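Local coordinates for protein propionate kinase (Francisella tularensis subsp. tularensis, PDB 3KHY) that probably transfers a phosphate from ATP to acetate to give acetyl phosphate, and can probably run in reverse, as a homodimeric acetokinase-family enzyme, at residues A[112-115]-A[116-120]; A[149-152]-A[153-157]; A[178-181]-A[182-186]; A[346-349]-A[350-354]; A[372-375]-A[376-380]. All coordinates share one frame; numbering follows the deposited sequence.

How the contacts relate
The five contacts are short local turns and helix segments that follow one another along the chain. Contacts 3 and 5 touch, with centres about 13 Å apart. Contact 3 lies on helix 175-188, beside the five-stranded sheet. Contact 5 lies on helix 372-382, against the eight-stranded sheet. M375 packs on Y180 and E183, and K179 forms a salt bridge with E379. The pair joins the parts of the fold built on the two sheets, consistent with its actin-like ATPase clan, near predicted catalytic residues. Contacts 1 and 2 both touch the second subunit, their nearest atoms about 10 Å apart. Contact 4 is peripheral, its centre about 40 Å from that of contact 1.

Contact 1: residues A[112-115]-A[116-120]; sequences ALAP and LHNPA
A114 meets N118 and H117 mainly through its backbone oxygen, and the polar part of the contact is all main chain. A114 O accepts from H117 N at 3.1 Å. It also accepts from N118 N at 3.0 Å, with a nearly straight N-H...O angle of 169°. The two donors come from different directions. N118 N lies close to the line of the C=O bond, whereas H117 N stands 55° out of the carbonyl plane. Both bonds fall on one oxygen. The A114 to H117 bond closes a type I beta turn, with P115 and L116 at its two corners. The turn leads straight into helix 118-131. Proline suits the first corner, since its ring holds phi at -64°.

The remaining contacts are van der Waals. A114 CB points to the amide of N118 and lies 3.7 Å from OD1. The ND2 of that amide is hydrogen-bonded to H88 O, in a loop outside the turn. The P119 ring lies close to P115, with CG 3.4 Å from P115 O. On the way into the turn, A112 and L113 pack on N248 and Y244 of the second subunit. The H117 side chain is about 6 Å from that of N8, a predicted magnesium ligand.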
loop_
_atom_site.group_PDB
_atom_site.type_symbol
_atom_site.label_atom_id
_atom_site.label_comp_id
_atom_site.label_asym_id
_atom_site.label_seq_id
_atom_site.Cartn_x
_atom_site.Cartn_y
_atom_site.Cartn_z
ATOM N N ALA A 112 -6.517 19.683 11.455
ATOM C CA ALA A 112 -5.681 19.453 10.276
ATOM C C ALA A 112 -5.769 18.003 9.767
ATOM O O ALA A 112 -5.599 17.743 8.573
ATOM C CB ALA A 112 -4.238 19.822 10.568
ATOM N N LEU A 113 -6.032 17.065 10.671
ATOM C CA LEU A 113 -6.150 15.662 10.279
ATOM C C LEU A 113 -7.497 15.345 9.607
ATOM O O LEU A 113 -7.595 14.393 8.841
ATOM C CB LEU A 113 -5.872 14.733 11.470
ATOM C CG LEU A 113 -4.434 14.861 11.997
ATOM C CD1 LEU A 113 -4.213 14.108 13.317
ATOM C CD2 LEU A 113 -3.431 14.407 10.939
ATOM N N ALA A 114 -8.518 16.155 9.888
ATOM C CA ALA A 114 -9.846 16.000 9.280
ATOM C C ALA A 114 -10.479 17.375 9.127
ATOM O O ALA A 114 -11.424 17.706 9.832
ATOM C CB ALA A 114 -10.729 15.117 10.144
ATOM N N PRO A 115 -9.946 18.184 8.203
ATOM C CA PRO A 115 -10.290 19.609 8.117
ATOM C C PRO A 115 -11.750 19.885 7.764
ATOM O O PRO A 115 -12.227 20.982 8.042
ATOM C CB PRO A 115 -9.358 20.122 7.013
ATOM C CG PRO A 115 -9.046 18.908 6.191
ATOM C CD PRO A 115 -8.966 17.785 7.179
ATOM N N LEU A 116 -12.447 18.917 7.175
ATOM C CA LEU A 116 -13.844 19.128 6.788
ATOM C C LEU A 116 -14.854 18.553 7.783
ATOM O O LEU A 116 -16.051 18.798 7.661
ATOM C CB LEU A 116 -14.109 18.539 5.403
ATOM C CG LEU A 116 -13.195 19.016 4.276
ATOM C CD1 LEU A 116 -13.452 18.212 3.011
ATOM C CD2 LEU A 116 -13.371 20.510 4.026
ATOM N N HIS A 117 -14.383 17.786 8.759
ATOM C CA HIS A 117 -15.302 17.111 9.670
ATOM C C HIS A 117 -15.152 17.550 11.121
ATOM O O HIS A 117 -16.148 17.763 11.807
ATOM C CB HIS A 117 -15.126 15.595 9.586
ATOM C CG HIS A 117 -15.555 15.014 8.277
ATOM N ND1 HIS A 117 -14.664 14.712 7.270
ATOM C CD2 HIS A 117 -16.781 14.691 7.803
ATOM C CE1 HIS A 117 -15.323 14.217 6.237
ATOM N NE2 HIS A 117 -16.610 14.199 6.533
ATOM N N ASN A 118 -13.912 17.663 11.595
ATOM C CA ASN A 118 -13.706 17.945 13.004
ATOM C C ASN A 118 -14.326 19.279 13.432
ATOM O O ASN A 118 -14.837 19.394 14.544
ATOM C CB ASN A 118 -12.223 17.831 13.402
ATOM C CG ASN A 118 -11.815 16.393 13.751
ATOM O OD1 ASN A 118 -12.492 15.436 13.386
ATOM N ND2 ASN A 118 -10.711 16.247 14.474
ATOM N N PRO A 119 -14.290 20.291 12.551
ATOM C CA PRO A 119 -14.988 21.541 12.889
ATOM C C PRO A 119 -16.489 21.336 13.090
ATOM O O PRO A 119 -17.044 21.864 14.053
ATOM C CB PRO A 119 -14.734 22.427 11.666
ATOM C CG PRO A 119 -13.452 21.919 11.100
ATOM C CD PRO A 119 -13.471 20.429 11.333
ATOM N N ALA A 120 -17.134 20.588 12.196
ATOM C CA ALA A 120 -18.566 20.314 12.322
ATOM C C ALA A 120 -18.879 19.489 13.576
ATOM O O ALA A 120 -19.897 19.709 14.230
ATOM C CB ALA A 120 -19.095 19.620 11.075
#

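Contact 2: residues A[149-152]-A[153-157]; sequences MPSY and IAEYA
I153 lies beside the ring of Y152, its neighbour in sequence. I153 CG1 sits 3.9 Å from the ring centroid, a CH-pi contact over one face and offset toward the rim. Y152 has chi1 of 74°, with CG between the backbone N and the carbonyl carbon. This brings the ring back over the chain toward I153. The far end of I153 reaches P150 instead, with CD1 3.6 Å from P150 CG. Selenomethionine M149 adds a looser apolar contact, its CE 4.1 Å from A154 CB. A water links S151 OG to E155 OE2, donating to OE2 at 2.5 Å.

Main-chain bonds fix the spacing of these groups. P150 is the N-cap of the short helix 151-154. Its O accepts from A154 N at 2.9 Å in the carbonyl plane, and from I153 N at 3.0 Å from above that plane. E155 N closes the last turn on S151 O at 2.9 Å, where the chain leaves the helix.

Farther out, I153 and P150 rest on I216 of strand 214-218. The Y152 ring makes an edge-to-face contact with H298 of the second subunit, so this helix belongs to the dimer interface. The helix therefore has an apolar side built from P150, Y152 and I153, and a polar side where water joins a hydroxyl to a carboxylate that is probably charged.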
loop_
_atom_site.group_PDB
_atom_site.type_symbol
_atom_site.label_atom_id
_atom_site.label_comp_id
_atom_site.label_asym_id
_atom_site.label_seq_id
_atom_site.Cartn_x
_atom_site.Cartn_y
_atom_site.Cartn_z
HETATM N N MSE A 149 -1.816 0.104 17.592
HETATM C CA MSE A 149 -0.836 -0.311 16.590
HETATM C C MSE A 149 0.565 0.142 17.005
HETATM O O MSE A 149 0.765 1.309 17.332
HETATM C CB MSE A 149 -1.132 0.306 15.217
HETATM C CG MSE A 149 -2.343 -0.179 14.495
HETATM SE SE MSE A 149 -2.178 0.543 12.666
HETATM C CE MSE A 149 -2.605 2.408 13.073
ATOM N N PRO A 150 1.547 -0.771 16.994
ATOM C CA PRO A 150 2.887 -0.316 17.383
ATOM C C PRO A 150 3.509 0.568 16.307
ATOM O O PRO A 150 3.084 0.531 15.152
ATOM C CB PRO A 150 3.685 -1.616 17.509
ATOM C CG PRO A 150 2.920 -2.626 16.726
ATOM C CD PRO A 150 1.473 -2.233 16.845
ATOM N N SER A 151 4.513 1.345 16.692
ATOM C CA SER A 151 5.137 2.318 15.794
ATOM C C SER A 151 5.774 1.726 14.549
ATOM O O SER A 151 5.701 2.329 13.481
ATOM C CB SER A 151 6.180 3.145 16.563
ATOM O OG SER A 151 5.532 3.933 17.545
ATOM N N TYR A 152 6.408 0.562 14.666
ATOM C CA TYR A 152 7.019 -0.048 13.482
ATOM C C TYR A 152 5.964 -0.475 12.456
ATOM O O TYR A 152 6.289 -0.797 11.314
ATOM C CB TYR A 152 7.945 -1.223 13.843
ATOM C CG TYR A 152 7.245 -2.501 14.257
ATOM C CD1 TYR A 152 6.997 -3.515 13.334
ATOM C CD2 TYR A 152 6.851 -2.704 15.574
ATOM C CE1 TYR A 152 6.356 -4.696 13.713
ATOM C CE2 TYR A 152 6.218 -3.875 15.960
ATOM C CZ TYR A 152 5.971 -4.863 15.032
ATOM O OH TYR A 152 5.334 -6.020 15.435
ATOM N N ILE A 153 4.707 -0.476 12.868
ATOM C CA ILE A 153 3.609 -0.799 11.955
ATOM C C ILE A 153 2.903 0.480 11.478
ATOM O O ILE A 153 2.602 0.620 10.299
ATOM C CB ILE A 153 2.593 -1.753 12.608
ATOM C CG1 ILE A 153 3.205 -3.150 12.728
ATOM C CG2 ILE A 153 1.304 -1.819 11.766
ATOM C CD1 ILE A 153 2.381 -4.145 13.541
ATOM N N ALA A 154 2.688 1.421 12.397
ATOM C CA ALA A 154 1.925 2.639 12.104
ATOM C C ALA A 154 2.718 3.706 11.351
ATOM O O ALA A 154 2.156 4.437 10.536
ATOM C CB ALA A 154 1.360 3.227 13.389
ATOM N N GLU A 155 4.015 3.816 11.634
ATOM C CA GLU A 155 4.839 4.833 10.985
ATOM C C GLU A 155 5.128 4.526 9.516
ATOM O O GLU A 155 5.322 3.378 9.133
ATOM C CB GLU A 155 6.157 5.042 11.753
ATOM C CG GLU A 155 5.984 5.767 13.089
ATOM C CD GLU A 155 7.308 6.060 13.792
ATOM O OE1 GLU A 155 8.386 6.000 13.145
ATOM O OE2 GLU A 155 7.266 6.352 15.001
ATOM N N TYR A 156 5.150 5.562 8.690
ATOM C CA TYR A 156 5.640 5.418 7.322
ATOM C C TYR A 156 7.163 5.585 7.290
ATOM O O TYR A 156 7.757 6.059 8.255
ATOM C CB TYR A 156 4.981 6.454 6.419
ATOM C CG TYR A 156 3.474 6.298 6.326
ATOM C CD1 TYR A 156 2.906 5.111 5.872
ATOM C CD2 TYR A 156 2.623 7.342 6.682
ATOM C CE1 TYR A 156 1.524 4.971 5.775
ATOM C CE2 TYR A 156 1.254 7.215 6.582
ATOM C CZ TYR A 156 0.707 6.030 6.138
ATOM O OH TYR A 156 -0.666 5.904 6.051
ATOM N N ALA A 157 7.791 5.192 6.181
ATOM C CA ALA A 157 9.232 5.352 6.016
ATOM C C ALA A 157 9.538 6.696 5.363
ATOM O O ALA A 157 9.877 6.777 4.172
ATOM C CB ALA A 157 9.801 4.209 5.191
HETATM O O HOH W 1 5.354 6.412 16.641
#

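Contact 3: residues A[178-181]-A[182-186]; sequences HKYV and SEQAA
H178 O is gripped by S182, whose backbone N donates to it at 3.0 Å. The hydroxyl of the same residue lies 2.8 Å from H178 O. S182 OG is also 3.2 Å from K179 O, and its single proton could go to either oxygen. Its chi1 of 59° folds OG back over the preceding turn of helix 175-188. K179 O in turn accepts from E183 N at 2.9 Å, as the regular helix continues.

Y180 and Q184 pack one turn apart. Q184 CG lies over one face of the Y180 ring in a CH-pi contact, 3.9 Å from the ring centroid. The Q184 chain bends at chi2 (-59°), which carries its amide across the phenol end of the ring. Amide and ring planes are only 21° apart. The amide oxygen OE1 is held by K187 NZ.

K179 and E183 form a weak salt bridge, NZ to OE2 at 3.4 Å, and the place of NZ is not secure. A water donates to E183 OE2 beside it. NZ also forms a salt bridge with E379 on helix 372-382, subject to the same doubt. On another side of the helix, H178 NE2 bonds S206 OG, close to H174 and H200 of the predicted active site. The buried S182 hydroxyl can thus spend its proton within its own helix, on one of two carbonyls.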
loop_
_atom_site.group_PDB
_atom_site.type_symbol
_atom_site.label_atom_id
_atom_site.label_comp_id
_atom_site.label_asym_id
_atom_site.label_seq_id
_atom_site.Cartn_x
_atom_site.Cartn_y
_atom_site.Cartn_z
ATOM N N HIS A 178 -14.834 -1.772 13.977
ATOM C CA HIS A 178 -13.880 -2.841 14.262
ATOM C C HIS A 178 -13.877 -3.250 15.733
ATOM O O HIS A 178 -13.793 -4.428 16.059
ATOM C CB HIS A 178 -12.470 -2.461 13.792
ATOM C CG HIS A 178 -12.345 -2.423 12.302
ATOM N ND1 HIS A 178 -12.511 -3.544 11.522
ATOM C CD2 HIS A 178 -12.101 -1.401 11.448
ATOM C CE1 HIS A 178 -12.373 -3.218 10.247
ATOM N NE2 HIS A 178 -12.125 -1.923 10.174
ATOM N N LYS A 179 -14.007 -2.275 16.619
ATOM C CA LYS A 179 -14.091 -2.571 18.046
ATOM C C LYS A 179 -15.372 -3.322 18.419
ATOM O O LYS A 179 -15.332 -4.361 19.075
ATOM C CB LYS A 179 -13.999 -1.275 18.852
ATOM C CG LYS A 179 -13.874 -1.492 20.362
ATOM C CD LYS A 179 -13.532 -0.192 21.073
ATOM C CE LYS A 179 -13.155 -0.436 22.532
ATOM N NZ LYS A 179 -14.346 -0.257 23.390
ATOM N N TYR A 180 -16.512 -2.783 18.009
ATOM C CA TYR A 180 -17.788 -3.427 18.278
ATOM C C TYR A 180 -17.809 -4.853 17.718
ATOM O O TYR A 180 -18.188 -5.788 18.407
ATOM C CB TYR A 180 -18.954 -2.610 17.710
ATOM C CG TYR A 180 -20.274 -3.326 17.848
ATOM C CD1 TYR A 180 -21.000 -3.250 19.033
ATOM C CD2 TYR A 180 -20.771 -4.113 16.820
ATOM C CE1 TYR A 180 -22.192 -3.917 19.181
ATOM C CE2 TYR A 180 -21.976 -4.793 16.956
ATOM C CZ TYR A 180 -22.676 -4.689 18.143
ATOM O OH TYR A 180 -23.858 -5.363 18.295
ATOM N N VAL A 181 -17.396 -5.027 16.468
ATOM C CA VAL A 181 -17.494 -6.353 15.837
ATOM C C VAL A 181 -16.526 -7.371 16.467
ATOM O O VAL A 181 -16.873 -8.537 16.670
ATOM C CB VAL A 181 -17.317 -6.261 14.297
ATOM C CG1 VAL A 181 -17.097 -7.638 13.686
ATOM C CG2 VAL A 181 -18.555 -5.613 13.675
ATOM N N SER A 182 -15.311 -6.936 16.786
ATOM C CA SER A 182 -14.376 -7.848 17.409
ATOM C C SER A 182 -14.869 -8.184 18.815
ATOM O O SER A 182 -14.693 -9.305 19.271
ATOM C CB SER A 182 -12.939 -7.302 17.410
ATOM O OG SER A 182 -12.850 -6.068 18.097
ATOM N N GLU A 183 -15.510 -7.234 19.490
ATOM C CA GLU A 183 -16.141 -7.553 20.776
ATOM C C GLU A 183 -17.236 -8.605 20.643
ATOM O O GLU A 183 -17.339 -9.489 21.486
ATOM C CB GLU A 183 -16.688 -6.309 21.481
ATOM C CG GLU A 183 -15.588 -5.447 22.059
ATOM C CD GLU A 183 -16.110 -4.284 22.871
ATOM O OE1 GLU A 183 -17.349 -4.135 23.001
ATOM O OE2 GLU A 183 -15.271 -3.515 23.374
ATOM N N GLN A 184 -18.048 -8.510 19.589
ATOM C CA GLN A 184 -19.120 -9.481 19.367
ATOM C C GLN A 184 -18.535 -10.846 19.022
ATOM O O GLN A 184 -19.030 -11.874 19.481
ATOM C CB GLN A 184 -20.078 -9.018 18.268
ATOM C CG GLN A 184 -20.864 -7.773 18.622
ATOM C CD GLN A 184 -21.701 -7.964 19.885
ATOM O OE1 GLN A 184 -21.636 -7.163 20.813
ATOM N NE2 GLN A 184 -22.469 -9.040 19.926
ATOM N N ALA A 185 -17.463 -10.849 18.233
ATOM C CA ALA A 185 -16.807 -12.094 17.848
ATOM C C ALA A 185 -16.291 -12.807 19.089
ATOM O O ALA A 185 -16.359 -14.035 19.193
ATOM C CB ALA A 185 -15.664 -11.819 16.877
ATOM N N ALA A 186 -15.789 -12.029 20.037
ATOM C CA ALA A 186 -15.266 -12.591 21.279
ATOM C C ALA A 186 -16.366 -13.284 22.077
ATOM O O ALA A 186 -16.126 -14.309 22.714
ATOM C CB ALA A 186 -14.594 -11.508 22.118
HETATM O O HOH W 2 -15.655 -2.347 25.619
#

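Contact 4: residues A[346-349]-A[350-354]; sequences DHQK and NSNSE
K349 and E354 meet where the short helix 347-351 ends, and main-chain bonds make this the firm part of the contact. E354 N donates to K349 O at 3.2 Å, with an almost straight angle of 172°. S353 N closes on N350 O at 2.9 Å. With S353 at positive phi, these two bonds form a Schellman motif that stops the helix. The other end is held too. D346 is the N-cap, and its OD1 accepts from K349 N at 2.9 Å on the anti side of the carboxylate. S351 has chi1 of 73°, which turns OG back to donate to Q348 O at 2.6 Å.

The outer side is looser. The side chains of Q348 and N352 run side by side, with their amide planes 85° apart, and N352 N makes only a weak bond to Q348 O. A water fills in, accepting from N352 ND2 and donating to Q348 O and to E354 OE2, the last at 2.5 Å. K349 stretches away extended. Its CG lies 3.8 Å from E354 OE1, but NZ is 6.2 Å from that oxygen, so the opposite charges are not in contact.

N350 is the buried residue of the turn. Its OD1 accepts from R331 NE and its ND2 donates to A328 O. A water also links ND2 to H347 ND1. These bonds hold the helix on 328-337, where K332 packs against H347 and N350. S353 OG reaches R331 NH2 and E325 O, the latter within the predicted ATP-binding segment 322-326.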
loop_
_atom_site.group_PDB
_atom_site.type_symbol
_atom_site.label_atom_id
_atom_site.label_comp_id
_atom_site.label_asym_id
_atom_site.label_seq_id
_atom_site.Cartn_x
_atom_site.Cartn_y
_atom_site.Cartn_z
ATOM N N ASP A 346 -19.207 -22.338 2.736
ATOM C CA ASP A 346 -20.359 -23.228 2.589
ATOM C C ASP A 346 -21.462 -22.416 1.925
ATOM O O ASP A 346 -21.911 -21.398 2.465
ATOM C CB ASP A 346 -20.837 -23.746 3.948
ATOM C CG ASP A 346 -22.079 -24.625 3.834
ATOM O OD1 ASP A 346 -23.176 -24.087 3.559
ATOM O OD2 ASP A 346 -21.958 -25.857 4.013
ATOM N N HIS A 347 -21.898 -22.847 0.748
ATOM C CA HIS A 347 -22.782 -22.004 -0.047
ATOM C C HIS A 347 -24.148 -21.729 0.580
ATOM O O HIS A 347 -24.627 -20.602 0.537
ATOM C CB HIS A 347 -22.891 -22.527 -1.481
ATOM C CG HIS A 347 -21.605 -22.411 -2.241
ATOM N ND1 HIS A 347 -21.044 -21.195 -2.565
ATOM C CD2 HIS A 347 -20.750 -23.355 -2.705
ATOM C CE1 HIS A 347 -19.908 -21.394 -3.212
ATOM N NE2 HIS A 347 -19.706 -22.695 -3.311
ATOM N N GLN A 348 -24.767 -22.744 1.176
ATOM C CA GLN A 348 -26.093 -22.557 1.756
ATOM C C GLN A 348 -26.016 -21.655 3.005
ATOM O O GLN A 348 -26.850 -20.773 3.198
ATOM C CB GLN A 348 -26.764 -23.920 2.025
ATOM C CG GLN A 348 -28.130 -23.862 2.709
ATOM C CD GLN A 348 -29.239 -23.295 1.819
ATOM O OE1 GLN A 348 -29.106 -23.239 0.593
ATOM N NE2 GLN A 348 -30.346 -22.880 2.442
ATOM N N LYS A 349 -25.005 -21.848 3.842
ATOM C CA LYS A 349 -24.809 -20.950 4.982
ATOM C C LYS A 349 -24.524 -19.531 4.510
ATOM O O LYS A 349 -25.071 -18.569 5.040
ATOM C CB LYS A 349 -23.693 -21.465 5.905
ATOM C CG LYS A 349 -24.075 -22.783 6.584
ATOM C CD LYS A 349 -22.889 -23.570 7.152
ATOM C CE LYS A 349 -23.389 -24.873 7.827
ATOM N NZ LYS A 349 -22.309 -25.860 8.199
ATOM N N ASN A 350 -23.677 -19.398 3.495
ATOM C CA ASN A 350 -23.403 -18.083 2.924
ATOM C C ASN A 350 -24.692 -17.430 2.408
ATOM O O ASN A 350 -24.915 -16.236 2.601
ATOM C CB ASN A 350 -22.360 -18.189 1.800
ATOM C CG ASN A 350 -21.908 -16.840 1.295
ATOM O OD1 ASN A 350 -21.764 -15.890 2.072
ATOM N ND2 ASN A 350 -21.663 -16.744 -0.016
ATOM N N SER A 351 -25.554 -18.222 1.780
ATOM C CA SER A 351 -26.754 -17.673 1.152
ATOM C C SER A 351 -27.658 -16.991 2.167
ATOM O O SER A 351 -28.373 -16.049 1.833
ATOM C CB SER A 351 -27.534 -18.756 0.389
ATOM O OG SER A 351 -28.192 -19.629 1.293
ATOM N N ASN A 352 -27.633 -17.460 3.409
ATOM C CA ASN A 352 -28.396 -16.797 4.458
ATOM C C ASN A 352 -27.571 -15.921 5.401
ATOM O O ASN A 352 -28.042 -15.560 6.482
ATOM C CB ASN A 352 -29.217 -17.814 5.255
ATOM C CG ASN A 352 -30.436 -18.283 4.489
ATOM O OD1 ASN A 352 -31.162 -17.474 3.918
ATOM N ND2 ASN A 352 -30.647 -19.591 4.445
ATOM N N SER A 353 -26.343 -15.591 5.004
ATOM C CA SER A 353 -25.488 -14.739 5.843
ATOM C C SER A 353 -25.500 -15.200 7.302
ATOM O O SER A 353 -25.700 -14.397 8.216
ATOM C CB SER A 353 -25.934 -13.271 5.751
ATOM O OG SER A 353 -25.868 -12.788 4.412
ATOM N N GLU A 354 -25.287 -16.495 7.524
ATOM C CA GLU A 354 -25.289 -17.034 8.883
ATOM C C GLU A 354 -24.060 -16.618 9.697
ATOM O O GLU A 354 -23.085 -16.079 9.163
ATOM C CB GLU A 354 -25.414 -18.568 8.866
ATOM C CG GLU A 354 -26.684 -19.054 8.192
ATOM C CD GLU A 354 -26.972 -20.519 8.460
ATOM O OE1 GLU A 354 -26.215 -21.155 9.222
ATOM O OE2 GLU A 354 -27.960 -21.038 7.903
HETATM O O HOH W 3 -22.145 -18.738 -1.868
HETATM O O HOH W 4 -28.660 -21.181 5.519
#

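Contact 5: residues A[372-375]-A[376-380]; sequences EELM and IAQET
M375, I376 and Q378 carry this contact within helix 372-382. The selenomethionine M375 leaves the helix with CG opposite its backbone N (chi1 -175°) and then bends at chi2. Its chain thereby crosses Q378 at about a right angle, with SE 3.8 Å from Q378 OE1. The methyl CE heads toward the carboxylate of E379, but its exact place is doubtful because it crowds K179.

Q378 runs back along the helix over L374. Its NE2 rests 3.7 Å from L374 CG, an amide laid against an aliphatic branch. Closer in, Q378 CG is 3.3 Å from L374 O, and Q378 N donates to the same oxygen at 2.8 Å.

I376 leans toward the start of the helix, with CG1 3.4 Å from E372 O. That oxygen also accepts from I376 N at 2.9 Å. I376 O is gripped twice by T380, once by the backbone N and once by OG1 at 2.8 Å. The two donors reach it from opposite faces of the carbonyl plane, and the second bond satisfies a buried hydroxyl.

The carboxylates are taken up by partners outside the helix. E372, a predicted magnesium ligand, forms a salt bridge with R85, the predicted substrate-binding arginine. E373 pairs with K15, and E379 OE1 takes a hydrogen bond from S96. I376 and A377 pack on strand 3-9. A377 also meets its neighbour 14-20, and I376 reaches V140 of strand 137-141. M375 faces helix 175-188 through T176 and Y180, so the helix lies between the large sheet and that helix.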
loop_
_atom_site.group_PDB
_atom_site.type_symbol
_atom_site.label_atom_id
_atom_site.label_comp_id
_atom_site.label_asym_id
_atom_site.label_seq_id
_atom_site.Cartn_x
_atom_site.Cartn_y
_atom_site.Cartn_z
ATOM N N GLU A 372 -22.473 0.654 14.992
ATOM C CA GLU A 372 -21.585 1.684 15.512
ATOM C C GLU A 372 -22.337 2.621 16.451
ATOM O O GLU A 372 -21.765 3.140 17.392
ATOM C CB GLU A 372 -20.969 2.474 14.356
ATOM C CG GLU A 372 -20.023 1.649 13.487
ATOM C CD GLU A 372 -20.134 1.988 12.011
ATOM O OE1 GLU A 372 -21.055 1.460 11.337
ATOM O OE2 GLU A 372 -19.299 2.779 11.524
ATOM N N GLU A 373 -23.623 2.842 16.187
ATOM C CA GLU A 373 -24.407 3.743 17.028
ATOM C C GLU A 373 -24.564 3.140 18.420
ATOM O O GLU A 373 -24.442 3.839 19.418
ATOM C CB GLU A 373 -25.785 4.033 16.402
ATOM C CG GLU A 373 -25.740 4.594 14.980
ATOM C CD GLU A 373 -25.396 3.527 13.924
ATOM O OE1 GLU A 373 -25.479 2.312 14.218
ATOM O OE2 GLU A 373 -25.037 3.910 12.790
ATOM N N LEU A 374 -24.822 1.839 18.485
ATOM C CA LEU A 374 -24.872 1.146 19.776
ATOM C C LEU A 374 -23.529 1.214 20.501
ATOM O O LEU A 374 -23.475 1.404 21.714
ATOM C CB LEU A 374 -25.310 -0.314 19.600
ATOM C CG LEU A 374 -25.364 -1.192 20.855
ATOM C CD1 LEU A 374 -26.264 -0.574 21.918
ATOM C CD2 LEU A 374 -25.849 -2.601 20.505
HETATM N N MSE A 375 -22.439 1.055 19.754
HETATM C CA MSE A 375 -21.117 1.097 20.352
HETATM C C MSE A 375 -20.857 2.474 20.959
HETATM O O MSE A 375 -20.302 2.587 22.045
HETATM C CB MSE A 375 -20.048 0.782 19.304
HETATM C CG MSE A 375 -18.643 0.695 19.871
HETATM SE SE MSE A 375 -18.404 -0.839 21.082
HETATM C CE MSE A 375 -16.669 -0.377 21.791
ATOM N N ILE A 376 -21.237 3.519 20.235
ATOM C CA ILE A 376 -21.074 4.871 20.742
ATOM C C ILE A 376 -21.911 5.052 22.014
ATOM O O ILE A 376 -21.460 5.673 22.974
ATOM C CB ILE A 376 -21.461 5.909 19.686
ATOM C CG1 ILE A 376 -20.373 5.999 18.609
ATOM C CG2 ILE A 376 -21.676 7.273 20.319
ATOM C CD1 ILE A 376 -20.798 6.851 17.409
ATOM N N ALA A 377 -23.122 4.495 22.025
ATOM C CA ALA A 377 -23.987 4.579 23.207
ATOM C C ALA A 377 -23.375 3.841 24.392
ATOM O O ALA A 377 -23.447 4.310 25.527
ATOM C CB ALA A 377 -25.377 4.039 22.907
ATOM N N GLN A 378 -22.761 2.688 24.126
ATOM C CA GLN A 378 -22.109 1.917 25.186
ATOM C C GLN A 378 -20.866 2.614 25.730
ATOM O O GLN A 378 -20.619 2.607 26.940
ATOM C CB GLN A 378 -21.752 0.514 24.697
ATOM C CG GLN A 378 -22.954 -0.371 24.419
ATOM C CD GLN A 378 -22.568 -1.662 23.731
ATOM O OE1 GLN A 378 -21.466 -1.785 23.192
ATOM N NE2 GLN A 378 -23.475 -2.629 23.732
ATOM N N GLU A 379 -20.069 3.194 24.833
ATOM C CA GLU A 379 -18.889 3.954 25.240
ATOM C C GLU A 379 -19.280 5.145 26.102
ATOM O O GLU A 379 -18.589 5.502 27.059
ATOM C CB GLU A 379 -18.143 4.454 24.002
ATOM C CG GLU A 379 -17.421 3.361 23.263
ATOM C CD GLU A 379 -16.184 2.941 24.007
ATOM O OE1 GLU A 379 -15.292 3.800 24.177
ATOM O OE2 GLU A 379 -16.113 1.773 24.439
ATOM N N THR A 380 -20.391 5.769 25.738
ATOM C CA THR A 380 -20.875 6.952 26.444
ATOM C C THR A 380 -21.385 6.578 27.838
ATOM O O THR A 380 -20.983 7.173 28.834
ATOM C CB THR A 380 -21.979 7.657 25.632
ATOM O OG1 THR A 380 -21.431 8.109 24.385
ATOM C CG2 THR A 380 -22.552 8.854 26.406
#